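Local coordinates for protein uronate isomerase (Caulobacter crescentus, PDB 2Q01) that catalyses the isomerisation of D-glucuronate to D-fructuronate and of D-galacturonate to D-tagaturonate in pentose and glucuronate interconversion, at residues B[43-46]-B[47-50]; B[364-367]-B[368-371]; B[397-400]-B[401-405]. All coordinates share one frame; numbering follows the deposited sequence.

Interaction 1. Residues B[43-46]-B[47-50]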
loop_
_atom_site.group_PDB
_atom_site.type_symbol
_atom_site.label_atom_id
_atom_site.label_comp_id
_atom_site.label_asym_id
_atom_site.label_seq_id
_atom_site.Cartn_x
_atom_site.Cartn_y
_atom_site.Cartn_z
ATOM N N HIS B 43 -27.730 -6.188 -2.211
ATOM C CA HIS B 43 -28.212 -7.529 -1.873
ATOM C C HIS B 43 -29.457 -7.561 -0.985
ATOM O O HIS B 43 -29.610 -8.464 -0.160
ATOM C CB HIS B 43 -27.086 -8.346 -1.230
ATOM C CG HIS B 43 -25.902 -8.543 -2.122
ATOM N ND1 HIS B 43 -25.807 -9.590 -3.014
ATOM C CD2 HIS B 43 -24.769 -7.818 -2.270
ATOM C CE1 HIS B 43 -24.662 -9.504 -3.669
ATOM N NE2 HIS B 43 -24.015 -8.437 -3.237
ATOM N N THR B 44 -30.350 -6.591 -1.160
ATOM C CA THR B 44 -31.630 -6.606 -0.448
ATOM C C THR B 44 -32.568 -7.630 -1.091
ATOM O O THR B 44 -32.407 -7.976 -2.268
ATOM C CB THR B 44 -32.315 -5.205 -0.393
ATOM O OG1 THR B 44 -32.664 -4.776 -1.715
ATOM C CG2 THR B 44 -31.401 -4.163 0.267
ATOM N N ASP B 45 -33.530 -8.118 -0.314
ATOM C CA ASP B 45 -34.485 -9.122 -0.779
ATOM C C ASP B 45 -35.633 -8.400 -1.481
ATOM O O ASP B 45 -36.299 -7.573 -0.862
ATOM C CB ASP B 45 -35.005 -9.925 0.419
ATOM C CG ASP B 45 -35.653 -11.247 0.031
ATOM O OD1 ASP B 45 -35.753 -12.119 0.920
ATOM O OD2 ASP B 45 -36.075 -11.431 -1.129
ATOM N N PRO B 46 -35.861 -8.703 -2.777
ATOM C CA PRO B 46 -36.978 -8.131 -3.548
ATOM C C PRO B 46 -38.369 -8.492 -3.020
ATOM O O PRO B 46 -39.332 -7.778 -3.297
ATOM C CB PRO B 46 -36.790 -8.740 -4.940
ATOM C CG PRO B 46 -35.987 -9.980 -4.713
ATOM C CD PRO B 46 -35.044 -9.603 -3.614
ATOM N N SER B 47 -38.466 -9.590 -2.274
ATOM C CA SER B 47 -39.731 -10.034 -1.694
ATOM C C SER B 47 -40.230 -9.102 -0.592
ATOM O O SER B 47 -41.428 -9.071 -0.308
ATOM C CB SER B 47 -39.598 -11.453 -1.146
ATOM O OG SER B 47 -38.874 -11.458 0.068
ATOM N N TRP B 48 -39.312 -8.354 0.022
ATOM C CA TRP B 48 -39.656 -7.356 1.038
ATOM C C TRP B 48 -40.591 -6.282 0.494
ATOM O O TRP B 48 -41.481 -5.820 1.199
ATOM C CB TRP B 48 -38.401 -6.682 1.602
ATOM C CG TRP B 48 -37.495 -7.572 2.418
ATOM C CD1 TRP B 48 -37.820 -8.757 3.023
ATOM C CD2 TRP B 48 -36.124 -7.317 2.750
ATOM N NE1 TRP B 48 -36.731 -9.260 3.697
ATOM C CE2 TRP B 48 -35.678 -8.396 3.547
ATOM C CE3 TRP B 48 -35.225 -6.281 2.444
ATOM C CZ2 TRP B 48 -34.366 -8.475 4.036
ATOM C CZ3 TRP B 48 -33.920 -6.359 2.934
ATOM C CH2 TRP B 48 -33.506 -7.450 3.721
ATOM N N PHE B 49 -40.395 -5.906 -0.765
ATOM C CA PHE B 49 -41.192 -4.856 -1.393
ATOM C C PHE B 49 -42.382 -5.400 -2.177
ATOM O O PHE B 49 -43.326 -4.662 -2.460
ATOM C CB PHE B 49 -40.309 -3.968 -2.278
ATOM C CG PHE B 49 -39.072 -3.483 -1.586
ATOM C CD1 PHE B 49 -37.842 -4.085 -1.830
ATOM C CD2 PHE B 49 -39.141 -2.448 -0.658
ATOM C CE1 PHE B 49 -36.698 -3.650 -1.174
ATOM C CE2 PHE B 49 -38.001 -2.009 0.003
ATOM C CZ PHE B 49 -36.779 -2.611 -0.256
ATOM N N ALA B 50 -42.342 -6.684 -2.522
ATOM C CA ALA B 50 -43.441 -7.303 -3.254
ATOM C C ALA B 50 -44.576 -7.675 -2.307
ATOM O O ALA B 50 -45.751 -7.496 -2.639
ATOM C CB ALA B 50 -42.961 -8.521 -4.037
#
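Asp45 and Ser47 meet through two hydrogen bonds that end on one carboxylate oxygen. The backbone N of Ser47 donates to Asp45 OD2 at 3.2 Å, a nearly straight bond with an N-H...O angle of 163°, although the donor stands well above the carboxylate plane. The hydroxyl adds a weak bond, Ser47 OG to Asp45 OD2 at 3.0 Å. Asp45 CG lies anti to the backbone N (chi1 -162°), which sets the carboxylate beside its own carbonyl carbon, where OD2 can meet Ser47. Its other oxygen, OD1, has a long, weak ion pair with Arg420.

Among the backbone bonds, Trp48 N reaches Asp45 O at 3.2 Å, while Pro46 O accepts from Ala50 N at 3.3 Å and, weakly, from Phe49 N. This is helix N-capping: Asp45 precedes helix 47-51, and its side chain takes up an N-H at the helix start that has no carbonyl of a preceding turn to bind. The helix follows strand 37-39, at one edge of a parallel sheet with strands 165-169 and 192-194, in an enzyme of the TIM-barrel clan.

The aromatic contact is a CH-pi interaction. Asp45 CB sits over the face of the Trp48 indole, 3.6 Å from the centroid of the five-membered ring and 13° off its normal; the carboxylate itself is turned well away from the plane of the indole. Farther along the indole, Thr44 CB approaches Trp48 CZ3 at 3.9 Å. The Phe49 ring has Thr44 OG1 at its edge, and beyond these segments it packs on Leu168 and Ile184 and meets Phe422 edge-to-face.

Interaction 2. Residues B[364-367]-B[368-371]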
loop_
_atom_site.group_PDB
_atom_site.type_symbol
_atom_site.label_atom_id
_atom_site.label_comp_id
_atom_site.label_asym_id
_atom_site.label_seq_id
_atom_site.Cartn_x
_atom_site.Cartn_y
_atom_site.Cartn_z
ATOM N N GLU B 364 -6.289 -3.046 -2.180
ATOM C CA GLU B 364 -6.053 -1.593 -2.287
ATOM C C GLU B 364 -4.752 -1.203 -2.976
ATOM O O GLU B 364 -4.609 -0.074 -3.461
ATOM C CB GLU B 364 -6.051 -0.942 -0.903
ATOM C CG GLU B 364 -7.404 -0.826 -0.248
ATOM C CD GLU B 364 -7.345 -0.028 1.043
ATOM O OE1 GLU B 364 -7.929 1.076 1.085
ATOM O OE2 GLU B 364 -6.703 -0.497 2.009
ATOM N N THR B 365 -3.808 -2.138 -3.012
ATOM C CA THR B 365 -2.493 -1.913 -3.608
ATOM C C THR B 365 -2.533 -1.806 -5.139
ATOM O O THR B 365 -1.591 -1.304 -5.756
ATOM C CB THR B 365 -1.505 -2.994 -3.156
ATOM O OG1 THR B 365 -1.906 -4.267 -3.674
ATOM C CG2 THR B 365 -1.487 -3.067 -1.634
ATOM N N THR B 366 -3.636 -2.260 -5.729
ATOM C CA THR B 366 -3.831 -2.230 -7.174
ATOM C C THR B 366 -4.430 -0.918 -7.676
ATOM O O THR B 366 -4.545 -0.727 -8.890
ATOM C CB THR B 366 -4.740 -3.388 -7.657
ATOM O OG1 THR B 366 -6.037 -3.262 -7.066
ATOM C CG2 THR B 366 -4.150 -4.739 -7.299
ATOM N N TYR B 367 -4.813 -0.026 -6.757
ATOM C CA TYR B 367 -5.431 1.261 -7.117
ATOM C C TYR B 367 -4.519 2.109 -7.986
ATOM O O TYR B 367 -4.836 2.408 -9.134
ATOM C CB TYR B 367 -5.818 2.079 -5.877
ATOM C CG TYR B 367 -7.050 1.610 -5.152
ATOM C CD1 TYR B 367 -8.092 0.973 -5.828
ATOM C CD2 TYR B 367 -7.191 1.833 -3.781
ATOM C CE1 TYR B 367 -9.235 0.549 -5.152
ATOM C CE2 TYR B 367 -8.321 1.413 -3.098
ATOM C CZ TYR B 367 -9.342 0.769 -3.783
ATOM O OH TYR B 367 -10.467 0.348 -3.101
ATOM N N SER B 368 -3.380 2.484 -7.426
ATOM C CA SER B 368 -2.454 3.358 -8.113
ATOM C C SER B 368 -1.633 2.559 -9.103
ATOM O O SER B 368 -1.204 3.092 -10.125
ATOM C CB SER B 368 -1.538 4.050 -7.109
ATOM O OG SER B 368 -0.813 3.088 -6.361
ATOM N N ARG B 369 -1.424 1.280 -8.799
ATOM C CA ARG B 369 -0.539 0.447 -9.596
ATOM C C ARG B 369 -1.184 -0.026 -10.887
ATOM O O ARG B 369 -0.617 0.141 -11.954
ATOM C CB ARG B 369 -0.040 -0.757 -8.800
ATOM C CG ARG B 369 1.277 -1.316 -9.336
ATOM C CD ARG B 369 1.425 -2.811 -9.101
ATOM N NE ARG B 369 1.298 -3.181 -7.694
ATOM C CZ ARG B 369 0.393 -4.032 -7.216
ATOM N NH1 ARG B 369 -0.469 -4.622 -8.034
ATOM N NH2 ARG B 369 0.353 -4.302 -5.916
ATOM N N GLU B 370 -2.366 -0.616 -10.788
ATOM C CA GLU B 370 -2.936 -1.329 -11.921
ATOM C C GLU B 370 -4.247 -0.740 -12.410
ATOM O O GLU B 370 -4.391 -0.473 -13.597
ATOM C CB GLU B 370 -3.120 -2.813 -11.578
ATOM C CG GLU B 370 -1.863 -3.477 -11.020
ATOM C CD GLU B 370 -1.950 -4.987 -10.957
ATOM O OE1 GLU B 370 -3.040 -5.543 -11.212
ATOM O OE2 GLU B 370 -0.917 -5.619 -10.655
ATOM N N LEU B 371 -5.187 -0.537 -11.490
ATOM C CA LEU B 371 -6.561 -0.152 -11.822
ATOM C C LEU B 371 -6.702 1.219 -12.466
ATOM O O LEU B 371 -7.332 1.341 -13.516
ATOM C CB LEU B 371 -7.459 -0.237 -10.588
ATOM C CG LEU B 371 -7.839 -1.610 -10.027
ATOM C CD1 LEU B 371 -8.749 -1.413 -8.825
ATOM C CD2 LEU B 371 -8.531 -2.463 -11.071
HETATM O O HOH W 1 -2.747 1.523 -4.546
#
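The Arg369 guanidinium lies with one face over the backbone of the preceding turn: Thr365 O is 3.5 Å above its plane, offset toward the rim, and Thr366 CA lies over the same face. At its edge, in plane, is the carboxylate carbon of Glu370; the salt bridge there, Arg369 NH1 to Glu370 OE2, measures 2.8 Å. The Tyr367 ring has Glu364 CA over one face and Leu371 CD1 near its plane, 3.9 Å from Tyr367 CD1.

A bend at chi3 (-56°) turns the Arg369 chain back alongside Thr365, where NH2 makes a weak bond to Thr365 OG1 at 3.2 Å. That hydroxyl is held more firmly by Asp363, and Arg369 NE pairs with Asp363 of the second subunit. Water 1 accepts from Ser368 N and donates to Glu364 O at 2.7 Å, bridging the two residues across the approach to the helix.

Two N-H groups converge on Thr366 O. Glu370 N comes from above the carbonyl plane at 2.9 Å, and Leu371 N, at 2.7 Å, is almost straight in line (N-H...O 176°). The second spans five residues, the wider pi-type turn early in helix 366-375, the helix of a beta-alpha-beta unit between strands 357-359 and 381-383.

Interaction 3. Residues B[397-400]-B[401-405]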
loop_
_atom_site.group_PDB
_atom_site.type_symbol
_atom_site.label_atom_id
_atom_site.label_comp_id
_atom_site.label_asym_id
_atom_site.label_seq_id
_atom_site.Cartn_x
_atom_site.Cartn_y
_atom_site.Cartn_z
ATOM N N MET B 397 -11.420 7.282 1.247
ATOM C CA MET B 397 -10.444 8.350 1.124
ATOM C C MET B 397 -9.204 7.853 0.403
ATOM O O MET B 397 -8.699 8.534 -0.483
ATOM C CB MET B 397 -10.078 8.919 2.502
ATOM C CG MET B 397 -9.221 10.190 2.470
ATOM S SD MET B 397 -10.049 11.657 1.799
ATOM C CE MET B 397 -11.366 11.903 2.986
ATOM N N ARG B 398 -8.723 6.667 0.782
ATOM C CA ARG B 398 -7.556 6.054 0.134
ATOM C C ARG B 398 -7.806 5.798 -1.351
ATOM O O ARG B 398 -6.935 6.065 -2.178
ATOM C CB ARG B 398 -7.142 4.767 0.840
ATOM C CG ARG B 398 -6.293 4.995 2.080
ATOM C CD ARG B 398 -5.585 3.730 2.514
ATOM N NE ARG B 398 -6.514 2.688 2.953
ATOM C CZ ARG B 398 -6.926 2.521 4.207
ATOM N NH1 ARG B 398 -7.768 1.534 4.504
ATOM N NH2 ARG B 398 -6.506 3.339 5.166
ATOM N N PHE B 399 -9.000 5.306 -1.675
ATOM C CA PHE B 399 -9.444 5.186 -3.049
ATOM C C PHE B 399 -9.288 6.520 -3.781
ATOM O O PHE B 399 -8.559 6.587 -4.763
ATOM C CB PHE B 399 -10.885 4.669 -3.109
ATOM C CG PHE B 399 -11.440 4.569 -4.507
ATOM C CD1 PHE B 399 -12.306 5.541 -5.001
ATOM C CD2 PHE B 399 -11.096 3.506 -5.330
ATOM C CE1 PHE B 399 -12.816 5.453 -6.294
ATOM C CE2 PHE B 399 -11.607 3.411 -6.627
ATOM C CZ PHE B 399 -12.462 4.384 -7.107
ATOM N N ARG B 400 -9.931 7.576 -3.276
ATOM C CA ARG B 400 -9.850 8.920 -3.880
ATOM C C ARG B 400 -8.425 9.470 -3.981
ATOM O O ARG B 400 -8.076 10.098 -4.978
ATOM C CB ARG B 400 -10.742 9.932 -3.142
ATOM C CG ARG B 400 -12.252 9.748 -3.334
ATOM C CD ARG B 400 -12.703 9.925 -4.791
ATOM N NE ARG B 400 -14.115 9.567 -4.959
ATOM C CZ ARG B 400 -14.687 9.214 -6.111
ATOM N NH1 ARG B 400 -15.979 8.906 -6.135
ATOM N NH2 ARG B 400 -13.981 9.162 -7.238
ATOM N N GLU B 401 -7.611 9.224 -2.957
ATOM C CA GLU B 401 -6.204 9.639 -2.951
ATOM C C GLU B 401 -5.314 8.872 -3.935
ATOM O O GLU B 401 -4.307 9.402 -4.404
ATOM C CB GLU B 401 -5.617 9.518 -1.548
ATOM C CG GLU B 401 -6.069 10.596 -0.573
ATOM C CD GLU B 401 -5.575 10.355 0.848
ATOM O OE1 GLU B 401 -4.865 9.349 1.083
ATOM O OE2 GLU B 401 -5.897 11.176 1.732
ATOM N N GLN B 402 -5.679 7.632 -4.247
ATOM C CA GLN B 402 -4.814 6.762 -5.059
ATOM C C GLN B 402 -5.239 6.595 -6.523
ATOM O O GLN B 402 -4.424 6.237 -7.367
ATOM C CB GLN B 402 -4.626 5.404 -4.375
ATOM C CG GLN B 402 -3.581 5.455 -3.259
ATOM C CD GLN B 402 -3.670 4.313 -2.269
ATOM O OE1 GLN B 402 -3.188 4.430 -1.143
ATOM N NE2 GLN B 402 -4.286 3.207 -2.674
ATOM N N VAL B 403 -6.497 6.901 -6.810
ATOM C CA VAL B 403 -7.114 6.628 -8.102
ATOM C C VAL B 403 -7.286 7.882 -8.976
ATOM O O VAL B 403 -7.164 7.810 -10.205
ATOM C CB VAL B 403 -8.461 5.878 -7.866
ATOM C CG1 VAL B 403 -9.547 6.256 -8.867
ATOM C CG2 VAL B 403 -8.222 4.389 -7.817
ATOM N N THR B 404 -7.535 9.022 -8.331
ATOM C CA THR B 404 -7.913 10.269 -9.009
ATOM C C THR B 404 -6.862 10.792 -9.992
ATOM O O THR B 404 -7.187 11.203 -11.104
ATOM C CB THR B 404 -8.232 11.371 -7.976
ATOM O OG1 THR B 404 -9.279 10.921 -7.114
ATOM C CG2 THR B 404 -8.665 12.661 -8.649
ATOM N N GLU B 405 -5.601 10.755 -9.587
ATOM C CA GLU B 405 -4.532 11.360 -10.379
ATOM C C GLU B 405 -4.296 10.747 -11.767
ATOM O O GLU B 405 -3.914 11.452 -12.702
ATOM C CB GLU B 405 -3.258 11.459 -9.547
ATOM C CG GLU B 405 -3.434 12.470 -8.409
ATOM C CD GLU B 405 -2.344 12.412 -7.370
ATOM O OE1 GLU B 405 -1.911 11.293 -7.018
ATOM O OE2 GLU B 405 -1.910 13.494 -6.914
HETATM O O HOH W 2 -11.317 9.824 -8.368
#
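Thr404 OG1 donates to Arg400 O over 2.6 Å, in the carbonyl plane and on a lone pair. This is the familiar i to i-4 bond of a helix threonine, here within helix 393-407: with chi1 at -58°, the hydroxyl is turned back toward the preceding turn. Water 2 donates to the same Thr404 OG1 and accepts from Arg400 NH2 at 3.0 Å, in the plane of the guanidinium, so it ties the arginine tip to the threonine.

In the backbone, Glu401 N bonds Met397 O at 2.8 Å. Phe399 O is gripped twice: Val403 N comes at 2.9 Å, nearly head-on to the carbonyl, and Gln402 N at 3.1 Å, from well above its plane. Gln402 N has a further, weak bond to Arg398 O.

Farther out, Met397 CG packs against the carboxylate of Glu401, whose OE2 is held by a salt bridge to Arg442 of helix 425-445. On the buried side the Phe399 chi1 of 178° points CG away from the backbone N and runs the ring along the helix to Val403. One methyl, Val403 CG1, lies over the ring face in a CH-pi contact, 4.3 Å from the centroid; the other, Val403 CG2, touches Phe399 CE2 at 3.7 Å.

The three contacts follow one another along the chain, in an enzyme of the TIM-barrel clan. Interaction 1 follows strand 37-39 of the three-stranded parallel sheet; interaction 2 lies near the beginning of the helix between strands 357-359 and 381-383 of the four-stranded one, and interaction 3 lies on the next helix, 393-407. The centre of interaction 1 is about 34 Å from that of interaction 2 and about 33 Å from that of interaction 3, across the chain's centre. Interactions 2 and 3, with centres about 10 Å apart, touch: Glu364 OE1 forms a salt bridge with Arg398 NE at 2.8 Å, and Tyr367 meets Phe399 edge-to-face. Both also contact the second subunit, placing this helix pair at the subunit interface.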